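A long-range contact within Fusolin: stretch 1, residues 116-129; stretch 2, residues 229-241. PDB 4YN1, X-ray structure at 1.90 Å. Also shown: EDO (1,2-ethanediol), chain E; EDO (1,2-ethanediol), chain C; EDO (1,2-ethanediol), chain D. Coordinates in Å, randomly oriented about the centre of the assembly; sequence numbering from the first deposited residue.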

ATOM      1  N   SER A 116     -11.368   5.942  -0.373  1.00 13.64           N
ATOM      2  CA  SER A 116     -10.548   6.928  -1.091  1.00 12.66           C
ATOM      3  C   SER A 116      -9.166   7.120  -0.494  1.00 14.13           C
ATOM      4  O   SER A 116      -8.778   8.224  -0.163  1.00 13.45           O
ATOM      5  CB  SER A 116     -11.302   8.250  -1.173  1.00 15.87           C
ATOM      6  OG  SER A 116     -11.513   8.843   0.102  1.00 15.00           O
ATOM      7  N   TRP A 117      -8.391   6.035  -0.404  1.00 12.41           N
ATOM      8  CA  TRP A 117      -7.014   6.109   0.065  1.00 11.04           C
ATOM      9  C   TRP A 117      -6.209   7.064  -0.822  1.00 14.78           C
ATOM     10  O   TRP A 117      -6.217   6.927  -2.052  1.00 14.07           O
ATOM     11  CB  TRP A 117      -6.365   4.723   0.060  1.00  9.54           C
ATOM     12  CG  TRP A 117      -6.861   3.867   1.165  1.00 10.09           C
ATOM     13  CD1 TRP A 117      -7.825   2.906   1.106  1.00 12.26           C
ATOM     14  CD2 TRP A 117      -6.478   3.975   2.543  1.00 10.73           C
ATOM     15  NE1 TRP A 117      -7.996   2.339   2.351  1.00 12.63           N
ATOM     16  CE2 TRP A 117      -7.186   2.987   3.255  1.00 13.99           C
ATOM     17  CE3 TRP A 117      -5.536   4.753   3.220  1.00 11.74           C
ATOM     18  CZ2 TRP A 117      -6.928   2.718   4.602  1.00 14.05           C
ATOM     19  CZ3 TRP A 117      -5.344   4.544   4.573  1.00 12.47           C
ATOM     20  CH2 TRP A 117      -6.033   3.539   5.251  1.00 13.01           C
ATOM     21  N   PRO A 118      -5.536   8.059  -0.231  1.00 13.48           N
ATOM     22  CA  PRO A 118      -4.801   9.026  -1.041  1.00 13.49           C
ATOM     23  C   PRO A 118      -3.631   8.410  -1.791  1.00 14.51           C
ATOM     24  O   PRO A 118      -2.739   7.768  -1.217  1.00 13.58           O
ATOM     25  CB  PRO A 118      -4.363  10.082  -0.015  1.00 16.14           C
ATOM     26  CG  PRO A 118      -5.439   9.991   1.018  1.00 22.17           C
ATOM     27  CD  PRO A 118      -5.547   8.492   1.179  1.00 17.27           C
ATOM     28  N   PRO A 119      -3.610   8.622  -3.112  1.00 11.14           N
ATOM     29  CA  PRO A 119      -2.549   8.013  -3.906  1.00  9.98           C
ATOM     30  C   PRO A 119      -1.379   8.959  -4.168  1.00 13.28           C
ATOM     31  O   PRO A 119      -1.487  10.187  -4.090  1.00 12.86           O
ATOM     32  CB  PRO A 119      -3.263   7.711  -5.238  1.00 10.98           C
ATOM     33  CG  PRO A 119      -4.189   8.878  -5.386  1.00 15.00           C
ATOM     34  CD  PRO A 119      -4.638   9.252  -3.984  1.00 11.80           C
ATOM     35  N   THR A 120      -0.277   8.368  -4.556  1.00  9.39           N
ATOM     36  CA  THR A 120       0.849   9.091  -5.143  1.00  9.13           C
ATOM     37  C   THR A 120       0.395   9.388  -6.579  1.00 14.26           C
ATOM     38  O   THR A 120       0.011   8.455  -7.294  1.00 12.26           O
ATOM     39  CB  THR A 120       2.106   8.255  -5.152  1.00 13.07           C
ATOM     40  OG1 THR A 120       2.597   8.177  -3.793  1.00 12.35           O
ATOM     41  CG2 THR A 120       3.190   8.823  -6.086  1.00 13.90           C
ATOM     42  N   VAL A 121       0.392  10.659  -6.985  1.00 11.69           N
ATOM     43  CA  VAL A 121       0.020  11.079  -8.363  1.00 11.72           C
ATOM     44  C   VAL A 121       1.253  11.094  -9.251  1.00 17.95           C
ATOM     45  O   VAL A 121       2.139  11.910  -9.029  1.00 16.01           O
ATOM     46  CB  VAL A 121      -0.693  12.450  -8.340  1.00 16.27           C
ATOM     47  CG1 VAL A 121      -1.100  12.890  -9.742  1.00 16.81           C
ATOM     48  CG2 VAL A 121      -1.897  12.416  -7.428  1.00 15.43           C
ATOM     49  N   ILE A 122       1.289  10.211 -10.289  1.00 14.06           N
ATOM     50  CA  ILE A 122       2.412  10.058 -11.217  1.00 13.33           C
ATOM     51  C   ILE A 122       2.060  10.736 -12.530  1.00 17.25           C
ATOM     52  O   ILE A 122       1.193  10.258 -13.250  1.00 13.64           O
ATOM     53  CB  ILE A 122       2.746   8.574 -11.398  1.00 15.66           C
ATOM     54  CG1 ILE A 122       3.078   7.943 -10.013  1.00 17.12           C
ATOM     55  CG2 ILE A 122       3.911   8.430 -12.397  1.00 17.04           C
ATOM     56  CD1 ILE A 122       3.070   6.462  -9.969  1.00 18.35           C
ATOM     57  N   PRO A 123       2.701  11.872 -12.841  1.00 18.78           N
ATOM     58  CA  PRO A 123       2.328  12.616 -14.048  1.00 18.27           C
ATOM     59  C   PRO A 123       2.868  11.936 -15.282  1.00 19.56           C
ATOM     60  O   PRO A 123       3.926  11.380 -15.214  1.00 19.64           O
ATOM     61  CB  PRO A 123       2.983  13.991 -13.818  1.00 21.52           C
ATOM     62  CG  PRO A 123       4.182  13.684 -13.028  1.00 28.02           C
ATOM     63  CD  PRO A 123       3.749  12.588 -12.076  1.00 22.86           C
ATOM     64  N   LEU A 124       2.107  11.906 -16.380  1.00 15.20           N
ATOM     65  CA  LEU A 124       2.567  11.292 -17.616  1.00 14.64           C
ATOM     66  C   LEU A 124       3.033  12.385 -18.574  1.00 20.89           C
ATOM     67  O   LEU A 124       2.380  13.403 -18.687  1.00 20.34           O
ATOM     68  CB  LEU A 124       1.411  10.530 -18.302  1.00 13.57           C
ATOM     69  CG  LEU A 124       0.798   9.377 -17.512  1.00 16.35           C
ATOM     70  CD1 LEU A 124      -0.289   8.723 -18.267  1.00 16.49           C
ATOM     71  CD2 LEU A 124       1.824   8.345 -17.132  1.00 19.90           C
ATOM     72  N   GLU A 125       4.063  12.132 -19.332  1.00 24.40           N
ATOM     73  CA  GLU A 125       4.467  13.077 -20.377  1.00 26.72           C
ATOM     74  C   GLU A 125       3.776  12.687 -21.693  1.00 27.31           C
ATOM     75  O   GLU A 125       3.583  13.540 -22.551  1.00 26.86           O
ATOM     76  CB  GLU A 125       5.986  13.068 -20.556  1.00 29.49           C
ATOM     77  CG  GLU A 125       6.466  14.103 -21.562  1.00 45.44           C
ATOM     78  CD  GLU A 125       7.936  14.454 -21.470  1.00 77.99           C
ATOM     79  OE1 GLU A 125       8.767  13.522 -21.394  1.00 82.77           O
ATOM     80  OE2 GLU A 125       8.257  15.664 -21.500  1.00 78.18           O
ATOM     81  N   ASN A 126       3.367  11.408 -21.823  1.00 21.06           N
ATOM     82  CA  ASN A 126       2.730  10.839 -23.007  1.00 19.20           C
ATOM     83  C   ASN A 126       1.604   9.891 -22.499  1.00 17.31           C
ATOM     84  O   ASN A 126       1.893   8.915 -21.801  1.00 16.28           O
ATOM     85  CB  ASN A 126       3.819  10.036 -23.789  1.00 24.02           C
ATOM     86  CG  ASN A 126       3.393   9.348 -25.051  1.00 40.97           C
ATOM     87  OD1 ASN A 126       2.233   9.045 -25.268  1.00 28.04           O
ATOM     88  ND2 ASN A 126       4.353   8.995 -25.893  1.00 45.87           N
ATOM     89  N   ASN A 127       0.370  10.127 -22.934  1.00 10.71           N
ATOM     90  CA  ASN A 127      -0.783   9.322 -22.497  1.00 10.19           C
ATOM     91  C   ASN A 127      -0.972   7.990 -23.207  1.00 13.76           C
ATOM     92  O   ASN A 127      -1.804   7.198 -22.762  1.00 13.29           O
ATOM     93  CB  ASN A 127      -2.066  10.118 -22.626  1.00 12.79           C
ATOM     94  CG  ASN A 127      -2.062  11.366 -21.823  1.00 22.68           C
ATOM     95  OD1 ASN A 127      -1.367  11.448 -20.831  1.00 14.84           O
ATOM     96  ND2 ASN A 127      -2.831  12.365 -22.236  1.00 11.58           N
ATOM     97  N   PHE A 128      -0.237   7.751 -24.299  1.00 11.97           N
ATOM     98  CA  PHE A 128      -0.368   6.521 -25.106  1.00 11.78           C
ATOM     99  C   PHE A 128       0.570   5.398 -24.738  1.00 13.91           C
ATOM    100  O   PHE A 128       0.372   4.284 -25.182  1.00 14.53           O
ATOM    101  CB  PHE A 128      -0.186   6.865 -26.577  1.00 13.16           C
ATOM    102  CG  PHE A 128      -1.303   7.725 -27.081  1.00 13.70           C
ATOM    103  CD1 PHE A 128      -1.233   9.110 -26.982  1.00 18.97           C
ATOM    104  CD2 PHE A 128      -2.481   7.156 -27.543  1.00 13.79           C
ATOM    105  CE1 PHE A 128      -2.339   9.903 -27.318  1.00 19.77           C
ATOM    106  CE2 PHE A 128      -3.514   7.955 -28.029  1.00 16.59           C
ATOM    107  CZ  PHE A 128      -3.456   9.319 -27.869  1.00 16.99           C
ATOM    108  N   VAL A 129       1.554   5.666 -23.921  1.00 13.13           N
ATOM    109  CA  VAL A 129       2.510   4.652 -23.459  1.00 14.53           C
ATOM    110  C   VAL A 129       1.858   3.662 -22.513  1.00 13.75           C
ATOM    111  O   VAL A 129       1.057   4.074 -21.687  1.00 12.79           O
ATOM    112  CB  VAL A 129       3.744   5.349 -22.850  1.00 21.84           C
ATOM    113  CG1 VAL A 129       3.399   6.042 -21.569  1.00 23.97           C
ATOM    114  CG2 VAL A 129       4.876   4.364 -22.603  1.00 23.93           C
ATOM    115  N   VAL A 229       0.498  -0.028  -1.910  1.00 10.03           N
ATOM    116  CA  VAL A 229       0.942   1.287  -2.327  1.00  8.92           C
ATOM    117  C   VAL A 229      -0.133   1.870  -3.239  1.00 13.01           C
ATOM    118  O   VAL A 229      -0.397   1.303  -4.300  1.00 11.69           O
ATOM    119  CB  VAL A 229       2.285   1.193  -3.057  1.00 11.19           C
ATOM    120  CG1 VAL A 229       2.668   2.532  -3.660  1.00 12.17           C
ATOM    121  CG2 VAL A 229       3.404   0.667  -2.157  1.00 10.10           C
ATOM    122  N   ASP A 230      -0.777   2.974  -2.814  1.00  9.66           N
ATOM    123  CA  ASP A 230      -1.815   3.641  -3.596  1.00  8.56           C
ATOM    124  C   ASP A 230      -1.174   4.573  -4.615  1.00 12.31           C
ATOM    125  O   ASP A 230      -0.359   5.438  -4.263  1.00  9.89           O
ATOM    126  CB  ASP A 230      -2.796   4.386  -2.674  1.00  9.75           C
ATOM    127  CG  ASP A 230      -3.491   3.415  -1.702  1.00 16.69           C
ATOM    128  OD1 ASP A 230      -4.192   2.499  -2.177  1.00 15.78           O
ATOM    129  OD2 ASP A 230      -3.288   3.545  -0.464  1.00 14.49           O
ATOM    130  N   ALA A 231      -1.635   4.469  -5.866  1.00  9.14           N
ATOM    131  CA  ALA A 231      -1.117   5.318  -6.948  1.00  8.33           C
ATOM    132  C   ALA A 231      -2.161   5.603  -8.024  1.00 11.10           C
ATOM    133  O   ALA A 231      -3.166   4.906  -8.137  1.00  9.71           O
ATOM    134  CB  ALA A 231       0.110   4.647  -7.561  1.00  9.88           C
ATOM    135  N   VAL A 232      -1.907   6.626  -8.802  1.00 10.38           N
ATOM    136  CA  VAL A 232      -2.738   7.009  -9.953  1.00  9.25           C
ATOM    137  C   VAL A 232      -1.869   7.779 -10.927  1.00 14.47           C
ATOM    138  O   VAL A 232      -0.974   8.520 -10.511  1.00 12.46           O
ATOM    139  CB  VAL A 232      -3.974   7.856  -9.468  1.00 11.47           C
ATOM    140  CG1 VAL A 232      -3.555   9.227  -8.945  1.00 11.75           C
ATOM    141  CG2 VAL A 232      -5.007   7.985 -10.571  1.00 11.37           C
ATOM    142  N   PHE A 233      -2.147   7.640 -12.212  1.00 10.14           N
ATOM    143  CA  PHE A 233      -1.461   8.407 -13.218  1.00  9.55           C
ATOM    144  C   PHE A 233      -2.263   9.651 -13.533  1.00 13.84           C
ATOM    145  O   PHE A 233      -3.490   9.600 -13.597  1.00 13.32           O
ATOM    146  CB  PHE A 233      -1.253   7.596 -14.506  1.00 11.07           C
ATOM    147  CG  PHE A 233      -0.282   6.462 -14.360  1.00 11.22           C
ATOM    148  CD1 PHE A 233       1.060   6.706 -14.108  1.00 13.66           C
ATOM    149  CD2 PHE A 233      -0.703   5.143 -14.470  1.00 12.87           C
ATOM    150  CE1 PHE A 233       1.962   5.652 -13.979  1.00 13.95           C
ATOM    151  CE2 PHE A 233       0.199   4.093 -14.321  1.00 15.13           C
ATOM    152  CZ  PHE A 233       1.526   4.355 -14.085  1.00 13.99           C
ATOM    153  N   ALA A 234      -1.589  10.776 -13.707  1.00 12.80           N
ATOM    154  CA  ALA A 234      -2.256  11.985 -14.174  1.00 12.90           C
ATOM    155  C   ALA A 234      -1.991  12.106 -15.683  1.00 14.06           C
ATOM    156  O   ALA A 234      -0.867  12.371 -16.120  1.00 12.49           O
ATOM    157  CB  ALA A 234      -1.760  13.229 -13.425  1.00 14.12           C
ATOM    158  N   ASN A 235      -3.044  11.906 -16.485  1.00 11.35           N
ATOM    159  CA  ASN A 235      -2.955  12.020 -17.940  1.00 11.64           C
ATOM    160  C   ASN A 235      -2.671  13.461 -18.281  1.00 14.39           C
ATOM    161  O   ASN A 235      -3.185  14.359 -17.612  1.00 15.69           O
ATOM    162  CB  ASN A 235      -4.224  11.527 -18.624  1.00 14.55           C
ATOM    163  CG  ASN A 235      -4.303  10.015 -18.652  1.00 17.18           C
ATOM    164  OD1 ASN A 235      -3.818   9.356 -19.566  1.00 12.90           O
ATOM    165  ND2 ASN A 235      -4.841   9.421 -17.627  1.00 23.25           N
ATOM    166  N   ARG A 236      -1.831  13.690 -19.267  1.00 13.18           N
ATOM    167  CA  ARG A 236      -1.460  15.044 -19.667  1.00 12.26           C
ATOM    168  C   ARG A 236      -2.673  15.684 -20.355  1.00 15.14           C
ATOM    169  O   ARG A 236      -3.299  15.034 -21.200  1.00 14.33           O
ATOM    170  CB  ARG A 236      -0.291  14.988 -20.640  1.00 16.42           C
ATOM    171  CG  ARG A 236       0.383  16.299 -20.880  1.00 33.75           C
ATOM    172  CD  ARG A 236       1.655  16.069 -21.658  1.00 48.63           C
ATOM    173  NE  ARG A 236       2.451  17.288 -21.757  1.00 61.47           N
ATOM    174  CZ  ARG A 236       3.617  17.381 -22.388  1.00 74.64           C
ATOM    175  NH1 ARG A 236       4.142  16.319 -22.993  1.00 50.75           N
ATOM    176  NH2 ARG A 236       4.268  18.537 -22.423  1.00 70.34           N
ATOM    177  N   PRO A 237      -2.993  16.939 -20.024  1.00 14.54           N
ATOM    178  CA  PRO A 237      -4.141  17.604 -20.671  1.00 15.32           C
ATOM    179  C   PRO A 237      -3.840  18.079 -22.080  1.00 19.27           C
ATOM    180  O   PRO A 237      -2.692  18.101 -22.533  1.00 16.79           O
ATOM    181  CB  PRO A 237      -4.438  18.782 -19.740  1.00 18.13           C
ATOM    182  CG  PRO A 237      -3.104  19.129 -19.155  1.00 23.05           C
ATOM    183  CD  PRO A 237      -2.353  17.817 -19.014  1.00 17.42           C
ATOM    184  N   GLY A 238      -4.906  18.421 -22.795  1.00 16.66           N
ATOM    185  CA  GLY A 238      -4.819  18.946 -24.146  1.00 16.22           C
ATOM    186  C   GLY A 238      -5.074  17.922 -25.221  1.00 19.99           C
ATOM    187  O   GLY A 238      -5.379  16.762 -24.922  1.00 17.46           O
ATOM    188  N   PRO A 239      -5.042  18.371 -26.496  1.00 17.19           N
ATOM    189  CA  PRO A 239      -5.309  17.449 -27.602  1.00 18.13           C
ATOM    190  C   PRO A 239      -4.125  16.538 -27.875  1.00 24.47           C
ATOM    191  O   PRO A 239      -2.984  16.907 -27.621  1.00 22.39           O
ATOM    192  CB  PRO A 239      -5.514  18.394 -28.795  1.00 20.44           C
ATOM    193  CG  PRO A 239      -4.625  19.552 -28.485  1.00 22.86           C
ATOM    194  CD  PRO A 239      -4.747  19.734 -26.993  1.00 18.73           C
ATOM    195  N   ASP A 240      -4.405  15.380 -28.427  1.00 24.89           N
ATOM    196  CA  ASP A 240      -3.378  14.451 -28.872  1.00 27.36           C
ATOM    197  C   ASP A 240      -2.560  15.187 -29.967  1.00 37.48           C
ATOM    198  O   ASP A 240      -3.132  15.533 -31.007  1.00 33.86           O
ATOM    199  CB  ASP A 240      -4.041  13.173 -29.400  1.00 28.38           C
ATOM    200  CG  ASP A 240      -3.106  12.179 -30.083  1.00 40.24           C
ATOM    201  OD1 ASP A 240      -1.882  12.393 -30.045  1.00 40.61           O
ATOM    202  OD2 ASP A 240      -3.612  11.216 -30.689  1.00 45.78           O
ATOM    203  N   PRO A 241      -1.253  15.483 -29.744  1.00 42.09           N
ATOM    204  CA  PRO A 241      -0.472  16.202 -30.778  1.00 44.60           C
ATOM    205  C   PRO A 241      -0.457  15.523 -32.149  1.00 54.15           C
ATOM    206  O   PRO A 241      -0.359  16.214 -33.166  1.00 55.13           O
ATOM    207  CB  PRO A 241       0.935  16.308 -30.168  1.00 46.26           C
ATOM    208  CG  PRO A 241       0.753  16.100 -28.711  1.00 49.84           C
ATOM    209  CD  PRO A 241      -0.403  15.150 -28.579  1.00 45.21           C
TER
HETATM  210  C1  EDO E 406       5.432   7.928 -19.548  1.00 42.08           C
HETATM  211  O1  EDO E 406       4.315   8.642 -20.080  1.00 40.92           O
HETATM  212  C2  EDO E 406       5.795   8.436 -18.144  1.00 42.90           C
HETATM  213  O2  EDO E 406       5.744   9.848 -18.153  1.00 43.64           O
HETATM  214  C1  EDO C 404      -6.633   9.751 -13.926  1.00 37.29           C
HETATM  215  O1  EDO C 404      -5.886   8.727 -14.552  1.00 36.53           O
HETATM  216  C2  EDO C 404      -6.958  10.859 -14.963  1.00 37.16           C
HETATM  217  O2  EDO C 404      -5.751  11.397 -15.517  1.00 28.36           O
HETATM  218  C1  EDO D 405      -9.793  11.125   1.490  1.00 34.66           C
HETATM  219  O1  EDO D 405     -10.666  10.416   2.314  1.00 35.63           O
HETATM  220  C2  EDO D 405      -8.554  11.580   2.315  1.00 35.48           C
HETATM  221  O2  EDO D 405      -8.100  10.509   3.141  1.00 33.96           O
HETATM  222  O   HOH W   1      -2.337   5.701   0.746  1.00 11.36           O
HETATM  223  O   HOH W   2       1.556   6.109  -2.544  1.00 10.48           O
HETATM  224  O   HOH W   3       0.894  15.190 -16.692  1.00 42.61           O

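The contact is built on a ladder of backbone hydrogen bonds between two parallel strands, 120-123 and 229-234, which cross at about 30°. As is usual in parallel pairing, alternate residues of stretch 1 bond through both N and O to two residues flanking their partner: Thr-120 N donates to Asp-230 O (2.9 Å) and Thr-120 O accepts from Val-232 N (3.0 Å), while Ile-122 N donates to Val-232 O (2.8 Å) and Ile-122 O accepts from Ala-234 N (2.9 Å). Leu-124 N to Ala-234 O (3.0 Å) adds the last rung. Pro-123, which has no amide hydrogen to give, falls at a position the ladder does not use.

Beyond the strands, side chains take over the polar work. The carboxamide of Asn-127 mimics a peptide group: its OD1 accepts from Arg-236 N (2.8 Å) and its ND2 donates to Arg-236 O (2.9 Å), satisfying both backbone atoms of one residue. Arg-236, extended with chi1 to chi3 all t, reaches back so that NH1 donates to Glu-125 O (2.9 Å). The Glu-125 carboxylate is a lesser partner; OE2 lies 4.4 Å from Arg-236 NH1, too far for a salt bridge. At the other end, a water lies within hydrogen-bonding reach of both stretches, its O 2.9 Å from Pro-118 O and 2.6 Å from Asp-230 OD2, bridging them where the carboxylate lies near Trp-117.

Apolar side chains cover both sheet faces. On one, Val-121 meets Val-232 (CG2 to CG1, 3.9 Å) and the small Ala-234 (CG1 to CB, 3.8 Å); Pro-119 CG also packs on Val-232 CG1 (3.6 Å). On the other, the buried Ile-122 and Phe-233 pair through CB and CD1 (3.7 Å), and Leu-124 CD2 reaches the same Phe-233 CD1 (3.5 Å), extending this hydrophobic patch past the strand.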